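Local coordinates for kelch domain-containing protein (Colletotrichum graminicola M1.001, PDB 5C86) that probably oxidises primary alcohols to aldehydes at a single copper ion, as a fungal alcohol oxidase akin to galactose oxidase, at residues A[13-18]-A[359-364]; A[76-81]-A[418-423]; A[280-285]-A[334-339]. One frame throughout, in Å; residues are numbered along the deposited sequence.

Contact 1: residues A[13-18]-A[359-364]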
ATOM      1  N   PRO A  13      14.071   8.943  14.016  1.00 21.99           N
ATOM      2  CA  PRO A  13      15.365   9.622  13.775  1.00 22.68           C
ATOM      3  C   PRO A  13      15.617   9.792  12.273  1.00 22.08           C
ATOM      4  O   PRO A  13      16.664  10.375  11.912  1.00 23.60           O
ATOM      5  CB  PRO A  13      16.359   8.638  14.356  1.00 22.09           C
ATOM      6  CG  PRO A  13      15.741   7.279  14.079  1.00 21.46           C
ATOM      7  CD  PRO A  13      14.279   7.519  14.353  1.00 21.14           C
ATOM      8  N   VAL A  14      14.715   9.284  11.378  1.00 21.12           N
ATOM      9  CA  VAL A  14      14.879   9.491   9.886  1.00 18.59           C
ATOM     10  C   VAL A  14      13.476   9.896   9.387  1.00 17.44           C
ATOM     11  O   VAL A  14      12.452   9.627  10.066  1.00 17.91           O
ATOM     12  CB  VAL A  14      15.345   8.294   9.088  1.00 20.09           C
ATOM     13  CG1 VAL A  14      16.641   7.696   9.624  1.00 23.90           C
ATOM     14  CG2 VAL A  14      14.312   7.134   9.074  1.00 20.17           C
ATOM     15  N   VAL A  15      13.354  10.650   8.276  1.00 16.31           N
ATOM     16  CA  VAL A  15      12.046  11.025   7.804  1.00 17.08           C
ATOM     17  C   VAL A  15      11.457   9.709   7.190  1.00 13.83           C
ATOM     18  O   VAL A  15      12.062   9.040   6.353  1.00 15.83           O
ATOM     19  CB  VAL A  15      12.105  12.111   6.721  1.00 17.43           C
ATOM     20  CG1 VAL A  15      10.724  12.488   6.268  1.00 16.81           C
ATOM     21  CG2 VAL A  15      12.855  13.368   7.272  1.00 17.67           C
ATOM     22  N   PRO A  16      10.216   9.367   7.667  1.00 15.48           N
ATOM     23  CA  PRO A  16       9.629   8.064   7.274  1.00 17.16           C
ATOM     24  C   PRO A  16       8.931   8.172   5.922  1.00 16.25           C
ATOM     25  O   PRO A  16       7.680   8.230   5.843  1.00 15.63           O
ATOM     26  CB  PRO A  16       8.713   7.738   8.425  1.00 15.08           C
ATOM     27  CG  PRO A  16       8.297   9.035   8.961  1.00 16.53           C
ATOM     28  CD  PRO A  16       9.508   9.990   8.779  1.00 15.50           C
ATOM     29  N   VAL A  17       9.755   8.237   4.893  1.00 14.71           N
ATOM     30  CA  VAL A  17       9.308   8.442   3.540  1.00 13.35           C
ATOM     31  C   VAL A  17       8.803   7.110   2.917  1.00 12.61           C
ATOM     32  O   VAL A  17       8.052   7.124   1.924  1.00 12.64           O
ATOM     33  CB  VAL A  17      10.448   9.070   2.691  1.00 14.12           C
ATOM     34  CG1 VAL A  17      10.123   9.152   1.220  1.00 15.01           C
ATOM     35  CG2 VAL A  17      10.741  10.457   3.297  1.00 14.31           C
ATOM     36  N   ALA A  18       9.279   6.023   3.429  1.00 11.75           N
ATOM     37  CA  ALA A  18       8.864   4.686   3.014  1.00 12.22           C
ATOM     38  C   ALA A  18       8.592   3.973   4.313  1.00 13.72           C
ATOM     39  O   ALA A  18       9.387   4.056   5.276  1.00 12.63           O
ATOM     40  CB  ALA A  18       9.899   4.012   2.198  1.00 12.52           C
ATOM     41  N   LYS A 359      12.728  23.113   7.040  1.00 24.26           N
ATOM     42  CA  LYS A 359      11.515  23.198   7.769  1.00 25.43           C
ATOM     43  C   LYS A 359      10.421  22.239   7.196  1.00 22.88           C
ATOM     44  O   LYS A 359       9.537  21.889   7.938  1.00 26.18           O
ATOM     45  CB  LYS A 359      11.037  24.638   7.829  1.00 30.91           C
ATOM     46  CG  LYS A 359      10.489  25.184   6.512  1.00 38.63           C
ATOM     47  CD  LYS A 359      10.121  26.669   6.619  1.00 41.31           C
ATOM     48  CE  LYS A 359       9.324  27.133   5.385  1.00 45.46           C
ATOM     49  NZ  LYS A 359      10.123  27.110   4.096  1.00 46.15           N
ATOM     50  N   GLU A 360      10.518  21.831   5.931  1.00 20.48           N
ATOM     51  CA  GLU A 360       9.554  20.849   5.381  1.00 19.47           C
ATOM     52  C   GLU A 360       9.821  19.423   5.854  1.00 19.02           C
ATOM     53  O   GLU A 360       9.013  18.558   5.525  1.00 19.54           O
ATOM     54  CB  GLU A 360       9.520  20.934   3.848  1.00 20.31           C
ATOM     55  CG  GLU A 360       8.813  22.207   3.413  1.00 22.19           C
ATOM     56  CD  GLU A 360       9.708  23.447   3.469  1.00 30.35           C
ATOM     57  OE1 GLU A 360      10.942  23.283   3.254  1.00 27.59           O
ATOM     58  OE2 GLU A 360       9.167  24.561   3.701  1.00 30.47           O
ATOM     59  N   ASN A 361      10.927  19.102   6.529  1.00 17.38           N
ATOM     60  CA  ASN A 361      11.152  17.764   7.016  1.00 18.08           C
ATOM     61  C   ASN A 361      10.251  17.489   8.202  1.00 17.49           C
ATOM     62  O   ASN A 361      10.182  18.256   9.202  1.00 20.22           O
ATOM     63  CB  ASN A 361      12.539  17.605   7.555  1.00 18.43           C
ATOM     64  CG  ASN A 361      13.558  17.512   6.534  1.00 19.41           C
ATOM     65  OD1 ASN A 361      13.382  17.021   5.387  1.00 17.39           O
ATOM     66  ND2 ASN A 361      14.764  17.894   6.963  1.00 20.56           N
ATOM     67  N   HIS A 362       9.476  16.395   8.100  1.00 15.58           N
ATOM     68  CA  HIS A 362       8.659  15.978   9.232  1.00 17.75           C
ATOM     69  C   HIS A 362       9.058  14.584   9.660  1.00 20.01           C
ATOM     70  O   HIS A 362       8.790  13.576   8.954  1.00 17.96           O
ATOM     71  CB  HIS A 362       7.201  16.069   8.802  1.00 17.12           C
ATOM     72  CG  HIS A 362       6.811  17.430   8.359  1.00 19.25           C
ATOM     73  ND1 HIS A 362       6.930  18.528   9.190  1.00 20.28           N
ATOM     74  CD2 HIS A 362       6.368  17.907   7.164  1.00 23.49           C
ATOM     75  CE1 HIS A 362       6.577  19.615   8.533  1.00 20.85           C
ATOM     76  NE2 HIS A 362       6.210  19.265   7.318  1.00 22.87           N
ATOM     77  N   PHE A 363       9.743  14.467  10.803  1.00 18.18           N
ATOM     78  CA  PHE A 363      10.279  13.159  11.265  1.00 20.01           C
ATOM     79  C   PHE A 363       9.187  12.374  12.015  1.00 19.07           C
ATOM     80  O   PHE A 363       9.419  11.328  12.529  1.00 25.68           O
ATOM     81  CB  PHE A 363      11.550  13.315  12.146  1.00 19.35           C
ATOM     82  CG  PHE A 363      12.755  13.872  11.420  1.00 18.71           C
ATOM     83  CD1 PHE A 363      12.863  15.259  11.230  1.00 20.04           C
ATOM     84  CD2 PHE A 363      13.748  13.047  10.954  1.00 20.29           C
ATOM     85  CE1 PHE A 363      13.986  15.773  10.564  1.00 20.66           C
ATOM     86  CE2 PHE A 363      14.855  13.548  10.296  1.00 22.16           C
ATOM     87  CZ  PHE A 363      14.927  14.931  10.118  1.00 19.77           C
ATOM     88  N   ASP A 364       8.052  12.988  12.159  1.00 18.34           N
ATOM     89  CA  ASP A 364       7.055  12.523  13.057  1.00 19.84           C
ATOM     90  C   ASP A 364       5.820  11.954  12.290  1.00 19.70           C
ATOM     91  O   ASP A 364       5.707  12.014  11.075  1.00 20.61           O
ATOM     92  CB  ASP A 364       6.643  13.627  13.967  1.00 22.08           C
ATOM     93  CG  ASP A 364       5.819  14.697  13.255  0.70 28.07           C
ATOM     94  OD1 ASP A 364       6.088  14.998  12.081  1.00 26.11           O
ATOM     95  OD2 ASP A 364       4.820  15.164  13.844  0.50 33.38           O
TER
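Val15 lies across the phenyl ring of Phe363, and that pair is the tight part of this contact. The valine has CG1 anti to its backbone N (chi1 -179°), which leaves CG2 beside that N, facing the Phe363 ring. CG2 sits over one ring face, 3.8 Å from the centroid of Phe363 and 17° off the ring normal, a CH-pi contact in which the two side chains cross at about a right angle. Val15 CG1 instead packs on the carbonyl oxygen His362 O, just before Phe363, at 3.5 Å. The ring also leans on main chain: Phe363 CD2 comes within 3.5 Å of Val14 C, while Val14 N lies in the ring plane at its edge. Next to this, Pro16 lays its CD against His362 O at 3.7 Å. Pro16 is the centre of an inverse gamma turn, closed by Val17 N to Val15 O at 2.8 Å.

Toward Lys359 the packing gives way. Asn361 grazes Val15 CG2 with OD1, but its amide is committed to Cys354 N and Gly355 O of its own loop, and His362 turns its ring away to Asp305. Lys359 and Glu360 stay clear of 13-18 and pair with each other on the solvent side, NZ to OE2 at 2.8 Å.

A backbone hydrogen bond between Phe363 and Phe12 lies just beyond the paired strands 5-11 and 364-369. This is the ring closure of a seven-bladed beta-propeller, in which the N-terminal strand completes the last blade just before the chain enters the first.

Contact 2: residues A[76-81]-A[418-423]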
ATOM      1  N   THR A  76       8.374  -1.223  -4.205  1.00 13.69           N
ATOM      2  CA  THR A  76       8.317  -2.078  -2.978  1.00 12.56           C
ATOM      3  C   THR A  76       7.270  -3.146  -3.251  1.00 13.26           C
ATOM      4  O   THR A  76       6.193  -2.858  -3.824  1.00 12.46           O
ATOM      5  CB  THR A  76       7.955  -1.350  -1.751  1.00 14.38           C
ATOM      6  OG1 THR A  76       6.641  -0.772  -1.868  1.00 16.26           O
ATOM      7  CG2 THR A  76       8.900  -0.273  -1.460  1.00 15.47           C
ATOM      8  N   SER A  77       7.507  -4.344  -2.776  1.00 12.92           N
ATOM      9  CA  SER A  77       6.488  -5.418  -2.754  1.00 12.96           C
ATOM     10  C   SER A  77       6.818  -6.403  -1.694  1.00 14.67           C
ATOM     11  O   SER A  77       8.001  -6.531  -1.309  1.00 14.64           O
ATOM     12  CB  SER A  77       6.371  -6.166  -4.067  1.00 13.11           C
ATOM     13  OG  SER A  77       5.912  -5.330  -5.148  1.00 16.50           O
ATOM     14  N   LEU A  78       5.803  -7.084  -1.138  1.00 12.73           N
ATOM     15  CA  LEU A  78       6.002  -8.227  -0.270  1.00 13.42           C
ATOM     16  C   LEU A  78       5.747  -9.505  -1.003  1.00 13.19           C
ATOM     17  O   LEU A  78       4.768  -9.653  -1.682  1.00 14.50           O
ATOM     18  CB  LEU A  78       5.104  -8.175   0.921  1.00 14.40           C
ATOM     19  CG  LEU A  78       5.622  -7.278   2.009  1.00 15.66           C
ATOM     20  CD1 LEU A  78       5.451  -5.808   1.626  1.00 19.30           C
ATOM     21  CD2 LEU A  78       4.958  -7.428   3.358  1.00 19.71           C
ATOM     22  N   ASP A  79       6.663 -10.453  -0.930  1.00 14.36           N
ATOM     23  CA  ASP A  79       6.525 -11.675  -1.664  1.00 14.44           C
ATOM     24  C   ASP A  79       5.703 -12.734  -0.889  1.00 15.40           C
ATOM     25  O   ASP A  79       5.167 -12.463   0.171  1.00 15.40           O
ATOM     26  CB  ASP A  79       7.930 -12.249  -2.090  1.00 16.79           C
ATOM     27  CG  ASP A  79       8.671 -12.952  -1.007  1.00 19.75           C
ATOM     28  OD1 ASP A  79       8.292 -13.038   0.196  1.00 17.79           O
ATOM     29  OD2 ASP A  79       9.835 -13.405  -1.387  1.00 21.86           O
ATOM     30  N   ALA A  80       5.609 -13.930  -1.495  1.00 16.03           N
ATOM     31  CA  ALA A  80       4.781 -15.006  -0.909  1.00 16.34           C
ATOM     32  C   ALA A  80       5.153 -15.379   0.518  1.00 17.12           C
ATOM     33  O   ALA A  80       4.291 -15.859   1.294  1.00 18.14           O
ATOM     34  CB  ALA A  80       4.810 -16.187  -1.795  1.00 19.87           C
ATOM     35  N   ASP A  81       6.421 -15.201   0.934  1.00 17.18           N
ATOM     36  CA  ASP A  81       6.854 -15.487   2.266  1.00 18.30           C
ATOM     37  C   ASP A  81       7.003 -14.326   3.193  1.00 17.78           C
ATOM     38  O   ASP A  81       7.554 -14.430   4.258  1.00 19.50           O
ATOM     39  CB  ASP A  81       8.142 -16.354   2.224  1.00 22.77           C
ATOM     40  CG  ASP A  81       7.914 -17.672   1.506  1.00 28.06           C
ATOM     41  OD1 ASP A  81       6.987 -18.447   1.901  1.00 29.20           O
ATOM     42  OD2 ASP A  81       8.572 -17.885   0.483  1.00 33.85           O
ATOM     43  N   VAL A 418      -0.791  -7.652   4.087  1.00 10.16           N
ATOM     44  CA  VAL A 418       0.245  -6.828   4.714  1.00  9.95           C
ATOM     45  C   VAL A 418       0.987  -6.056   3.646  1.00 11.15           C
ATOM     46  O   VAL A 418       1.279  -6.565   2.556  1.00 11.19           O
ATOM     47  CB  VAL A 418       1.192  -7.739   5.535  1.00 11.09           C
ATOM     48  CG1 VAL A 418       2.407  -7.043   6.051  1.00 11.22           C
ATOM     49  CG2 VAL A 418       0.432  -8.475   6.643  1.00 11.60           C
ATOM     50  N   SER A 419       1.299  -4.802   3.957  1.00 10.74           N
ATOM     51  CA  SER A 419       1.750  -3.897   2.900  1.00 11.32           C
ATOM     52  C   SER A 419       2.836  -2.912   3.337  1.00 11.85           C
ATOM     53  O   SER A 419       3.343  -2.985   4.427  1.00 11.23           O
ATOM     54  CB  SER A 419       0.536  -3.188   2.226  1.00 12.55           C
ATOM     55  OG  SER A 419      -0.024  -2.278   3.133  1.00 12.69           O
ATOM     56  N   ALA A 420       3.177  -2.083   2.358  1.00 12.20           N
ATOM     57  CA  ALA A 420       4.280  -1.139   2.449  1.00 13.26           C
ATOM     58  C   ALA A 420       3.947  -0.037   1.479  1.00 12.17           C
ATOM     59  O   ALA A 420       3.263  -0.230   0.481  1.00 12.50           O
ATOM     60  CB  ALA A 420       5.588  -1.779   2.053  1.00 12.15           C
ATOM     61  N   THR A 421       4.481   1.164   1.768  1.00 11.32           N
ATOM     62  CA  THR A 421       4.169   2.286   0.883  1.00 11.93           C
ATOM     63  C   THR A 421       5.261   3.321   0.839  1.00 12.74           C
ATOM     64  O   THR A 421       5.964   3.547   1.806  1.00 11.60           O
ATOM     65  CB  THR A 421       2.845   3.018   1.322  1.00 13.59           C
ATOM     66  OG1 THR A 421       2.358   3.867   0.261  1.00 13.43           O
ATOM     67  CG2 THR A 421       2.908   3.849   2.589  1.00 12.59           C
ATOM     68  N   THR A 422       5.367   3.983  -0.304  1.00 11.36           N
ATOM     69  CA  THR A 422       6.195   5.167  -0.467  1.00 11.97           C
ATOM     70  C   THR A 422       5.649   5.912  -1.649  1.00 10.72           C
ATOM     71  O   THR A 422       5.194   5.289  -2.609  1.00 11.74           O
ATOM     72  CB  THR A 422       7.693   4.765  -0.652  1.00 12.78           C
ATOM     73  OG1 THR A 422       8.441   5.980  -0.627  1.00 13.23           O
ATOM     74  CG2 THR A 422       7.982   4.067  -1.903  1.00 12.74           C
ATOM     75  N   HIS A 423       5.712   7.227  -1.633  1.00 10.32           N
ATOM     76  CA  HIS A 423       5.370   8.029  -2.794  1.00 11.35           C
ATOM     77  C   HIS A 423       3.968   7.804  -3.352  1.00 11.88           C
ATOM     78  O   HIS A 423       3.765   7.982  -4.541  1.00 12.56           O
ATOM     79  CB  HIS A 423       6.404   7.798  -3.953  1.00 11.83           C
ATOM     80  CG  HIS A 423       7.739   8.379  -3.706  1.00 13.03           C
ATOM     81  ND1 HIS A 423       8.635   7.863  -2.795  1.00 16.00           N
ATOM     82  CD2 HIS A 423       8.289   9.541  -4.164  1.00 14.31           C
ATOM     83  CE1 HIS A 423       9.683   8.686  -2.710  1.00 16.73           C
ATOM     84  NE2 HIS A 423       9.504   9.673  -3.551  1.00 15.78           N
TER
HETATM   85  O   HOH W   1       4.079  -1.853  -1.471  1.00 17.61           O
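Leu78 reaches from strand 76-78 to residues 418-420, and its branches meet two different neighbours. CB points toward the other strand and CG stands anti to the carbonyl carbon (chi1 -81°), which carries the branch point into the gap between the chains. From there CD2 goes to Val418, packing on CG1 at 3.7 Å with the two side chains roughly at right angles. CD1 turns the other way along the strand and rests on Ala420 CB at 4.1 Å, close to the carbonyl carbon of Ser419. The main chain of Leu78 is held separately, its N by Asp428 and its O by Arg417 and Thr125.

The strands run antiparallel, but their axes are 7.0 Å apart, so they face each other through side chains rather than as partners in one sheet. At Thr76 the polar link is indirect: water 1 stands 2.8 Å from Thr76 OG1 and lies 2.7 Å from Ala420 O, to which it probably donates. It fills a gap that OG1 alone does not bridge, being 4.1 Å from Ala420 O.

Farther along, His423 ND1 donates to Thr422 OG1 at 2.9 Å, with the oxygen near the ring plane. Thr422 OG1 is bonded in turn to Val17 O, a second-shell tie on a histidine that binds copper when the metal is present. Strand 75-78 is the innermost strand of a propeller blade; against it runs the C-terminal domain's finger, which threads the propeller's central channel and delivers a copper-ligand histidine, as in galactose oxidase.

Contact 3: residues A[280-285]-A[334-339]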
ATOM      1  N   PHE A 280      -0.629  13.742  -3.697  1.00 11.66           N
ATOM      2  CA  PHE A 280       0.364  13.231  -2.700  1.00 11.48           C
ATOM      3  C   PHE A 280      -0.274  12.751  -1.399  1.00 12.32           C
ATOM      4  O   PHE A 280       0.431  12.538  -0.401  1.00 13.16           O
ATOM      5  CB  PHE A 280       1.558  14.200  -2.388  1.00 11.22           C
ATOM      6  CG  PHE A 280       2.206  14.803  -3.606  1.00 12.24           C
ATOM      7  CD1 PHE A 280       2.632  14.042  -4.687  1.00 12.37           C
ATOM      8  CD2 PHE A 280       2.352  16.196  -3.700  1.00 13.04           C
ATOM      9  CE1 PHE A 280       3.177  14.631  -5.819  1.00 12.99           C
ATOM     10  CE2 PHE A 280       2.914  16.767  -4.850  1.00 14.00           C
ATOM     11  CZ  PHE A 280       3.274  15.977  -5.913  1.00 12.84           C
ATOM     12  N   ALA A 281      -1.573  12.463  -1.418  1.00 10.93           N
ATOM     13  CA  ALA A 281      -2.221  11.812  -0.289  1.00 11.67           C
ATOM     14  C   ALA A 281      -1.904  10.344  -0.233  1.00 10.90           C
ATOM     15  O   ALA A 281      -1.198   9.806  -1.098  1.00 12.39           O
ATOM     16  CB  ALA A 281      -3.721  12.031  -0.239  1.00 11.57           C
ATOM     17  N   ASN A 282      -2.354   9.678   0.858  1.00 10.93           N
ATOM     18  CA  ASN A 282      -2.314   8.241   0.974  1.00 11.65           C
ATOM     19  C   ASN A 282      -3.701   7.733   1.261  1.00 11.97           C
ATOM     20  O   ASN A 282      -4.498   8.416   1.880  1.00 13.10           O
ATOM     21  CB  ASN A 282      -1.410   7.773   2.081  1.00 11.29           C
ATOM     22  CG  ASN A 282       0.066   7.986   1.783  1.00 12.76           C
ATOM     23  OD1 ASN A 282       0.697   7.085   1.268  1.00 15.50           O
ATOM     24  ND2 ASN A 282       0.596   9.154   2.059  1.00 12.77           N
ATOM     25  N   ALA A 283      -4.019   6.546   0.755  1.00 11.74           N
ATOM     26  CA  ALA A 283      -5.301   5.929   1.062  1.00 12.09           C
ATOM     27  C   ALA A 283      -5.098   4.564   1.672  1.00 11.86           C
ATOM     28  O   ALA A 283      -4.242   3.834   1.207  1.00 12.96           O
ATOM     29  CB  ALA A 283      -6.144   5.770  -0.178  1.00 12.58           C
ATOM     30  N   VAL A 284      -5.861   4.247   2.703  1.00  9.37           N
ATOM     31  CA  VAL A 284      -5.682   3.030   3.470  1.00 10.90           C
ATOM     32  C   VAL A 284      -7.010   2.326   3.603  1.00 10.25           C
ATOM     33  O   VAL A 284      -7.954   2.890   4.123  1.00 10.12           O
ATOM     34  CB  VAL A 284      -5.061   3.320   4.853  1.00 12.49           C
ATOM     35  CG1 VAL A 284      -4.965   2.028   5.672  1.00 11.73           C
ATOM     36  CG2 VAL A 284      -3.667   3.942   4.704  1.00 13.71           C
ATOM     37  N   VAL A 285      -7.062   1.052   3.195  1.00  9.59           N
ATOM     38  CA  VAL A 285      -8.248   0.222   3.432  1.00  9.45           C
ATOM     39  C   VAL A 285      -8.215  -0.399   4.829  1.00 10.22           C
ATOM     40  O   VAL A 285      -7.190  -0.877   5.259  1.00 11.61           O
ATOM     41  CB  VAL A 285      -8.539  -0.830   2.335  1.00 10.83           C
ATOM     42  CG1 VAL A 285      -7.523  -1.906   2.251  1.00 12.21           C
ATOM     43  CG2 VAL A 285      -9.931  -1.490   2.510  1.00 12.23           C
ATOM     44  N   TYR A 334       4.118  15.813  -0.197  1.00 11.84           N
ATOM     45  CA  TYR A 334       5.100  14.922  -0.837  1.00 11.42           C
ATOM     46  C   TYR A 334       5.983  14.245   0.215  1.00 12.64           C
ATOM     47  O   TYR A 334       6.403  14.868   1.177  1.00 14.52           O
ATOM     48  CB  TYR A 334       5.981  15.742  -1.800  1.00 12.21           C
ATOM     49  CG  TYR A 334       6.751  14.925  -2.782  1.00 11.93           C
ATOM     50  CD1 TYR A 334       6.098  14.094  -3.689  1.00 12.16           C
ATOM     51  CD2 TYR A 334       8.145  14.986  -2.912  1.00 13.77           C
ATOM     52  CE1 TYR A 334       6.766  13.379  -4.602  1.00 12.98           C
ATOM     53  CE2 TYR A 334       8.817  14.222  -3.899  1.00 14.08           C
ATOM     54  CZ  TYR A 334       8.104  13.431  -4.738  1.00 13.71           C
ATOM     55  OH  TYR A 334       8.722  12.720  -5.788  1.00 15.09           O
ATOM     56  N   HIS A 335       6.167  12.944   0.029  1.00 12.68           N
ATOM     57  CA  HIS A 335       6.965  12.067   0.878  1.00 12.63           C
ATOM     58  C   HIS A 335       6.314  11.703   2.200  1.00 13.44           C
ATOM     59  O   HIS A 335       7.014  11.206   3.087  1.00 14.25           O
ATOM     60  CB  HIS A 335       8.403  12.600   1.058  1.00 13.05           C
ATOM     61  CG  HIS A 335       9.234  12.475  -0.172  1.00 13.21           C
ATOM     62  ND1 HIS A 335      10.459  13.096  -0.288  1.00 15.92           N
ATOM     63  CD2 HIS A 335       9.083  11.766  -1.306  1.00 13.83           C
ATOM     64  CE1 HIS A 335      11.012  12.765  -1.428  1.00 15.84           C
ATOM     65  NE2 HIS A 335      10.209  11.969  -2.076  1.00 16.69           N
ATOM     66  N   SER A 336       5.021  11.928   2.308  1.00 11.71           N
ATOM     67  CA  SER A 336       4.200  11.418   3.448  1.00 10.93           C
ATOM     68  C   SER A 336       3.764   9.963   3.164  1.00 11.26           C
ATOM     69  O   SER A 336       3.779   9.488   2.051  1.00 11.82           O
ATOM     70  CB  SER A 336       2.987  12.290   3.700  1.00 13.26           C
ATOM     71  OG  SER A 336       2.068  12.265   2.580  1.00 12.42           O
ATOM     72  N   THR A 337       3.503   9.302   4.269  1.00 11.47           N
ATOM     73  CA  THR A 337       3.151   7.882   4.260  1.00 11.38           C
ATOM     74  C   THR A 337       1.951   7.646   5.180  1.00 11.99           C
ATOM     75  O   THR A 337       1.693   8.391   6.099  1.00 11.91           O
ATOM     76  CB  THR A 337       4.340   7.013   4.661  1.00 13.02           C
ATOM     77  OG1 THR A 337       4.832   7.459   5.944  1.00 13.42           O
ATOM     78  CG2 THR A 337       5.413   6.967   3.597  1.00 13.06           C
ATOM     79  N   ALA A 338       1.200   6.529   4.897  1.00 10.37           N
ATOM     80  CA  ALA A 338       0.162   6.068   5.804  1.00 11.37           C
ATOM     81  C   ALA A 338       0.028   4.553   5.607  1.00 11.03           C
ATOM     82  O   ALA A 338       0.301   4.054   4.526  1.00 12.48           O
ATOM     83  CB  ALA A 338      -1.174   6.717   5.572  1.00 12.17           C
ATOM     84  N   LEU A 339      -0.319   3.855   6.680  1.00 11.50           N
ATOM     85  CA  LEU A 339      -0.287   2.431   6.638  1.00 11.43           C
ATOM     86  C   LEU A 339      -1.199   1.843   7.719  1.00 12.19           C
ATOM     87  O   LEU A 339      -1.194   2.271   8.875  1.00 11.87           O
ATOM     88  CB  LEU A 339       1.134   1.917   6.815  1.00 12.89           C
ATOM     89  CG  LEU A 339       1.371   0.530   6.235  1.00 13.74           C
ATOM     90  CD1 LEU A 339       1.461   0.570   4.745  1.00 14.19           C
ATOM     91  CD2 LEU A 339       2.589  -0.079   6.849  1.00 15.75           C
TER
HETATM   92  O   HOH W   2       2.734  10.878  -0.387  1.00 15.31           O
HETATM   93  O   HOH W   3      -0.536  11.504   3.399  1.00 12.43           O
HETATM   94  O   HOH W   4       3.245   6.687   0.296  1.00 14.26           O
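Phe280 CG, anti to its carbonyl carbon (chi1 -47°), and Tyr334 CG, anti to its backbone N (chi1 -164°), set the two rings against each other. The result is an edge-to-face pair with planes at 67° and centroids 5.0 Å apart, Tyr334 CD1 lying over the face of Phe280, 3.6 Å from its CD1. The setting is the inner wall of a beta-propeller, where the nearly parallel strands 282-285 and 336-339 are the innermost strands of adjacent blades. Tyr334 OH is hydrogen-bonded to Tyr245 and to Tyr120, which binds copper when the metal is present.

Farther along the strands, water and one amide join the blades. Asn282 ND2 gives Ser336 O a weak but fairly straight hydrogen bond of 3.2 Å. Water 2 donates both to this oxygen and to Phe280 O, at 2.8 Å from the latter. Water 3 accepts from Asn282 ND2 and donates to Ser336 OG, which is also bonded to Asn333 O. Water 4 donates to Asn282 OD1 at 2.8 Å and, weakly, to Ser336 O.

Beyond the amide the seam turns apolar. Ala338 CB packs against both Asn282 CB, at 3.7 Å, and Val284 CG2, at 3.8 Å. Ala338 N is buried here without a hydrogen-bond partner, its nearest neighbour across the seam being Asn282 CG at 3.6 Å.

In the fold
Along the chain the segments come as 13-18, 76-81, 280-285, 334-339, 359-364 and 418-423: contacts 1 and 2 interlock, and contact 3 is nested within both. Contact 1 is peripheral, its centre about 13 Å from that of contact 3 and about 20 Å from that of contact 2; the latter two lie near the middle, about 14 Å apart. Contacts 1 and 3 each have one segment in the last blade, 359-364 leading into strand 364-369 and 334-339 on strand 336-340. Residues 418-423 thread between the blades of contacts 2 and 3. They bring His423 beside His335, so all three contacts converge on one copper site, empty in this apo model.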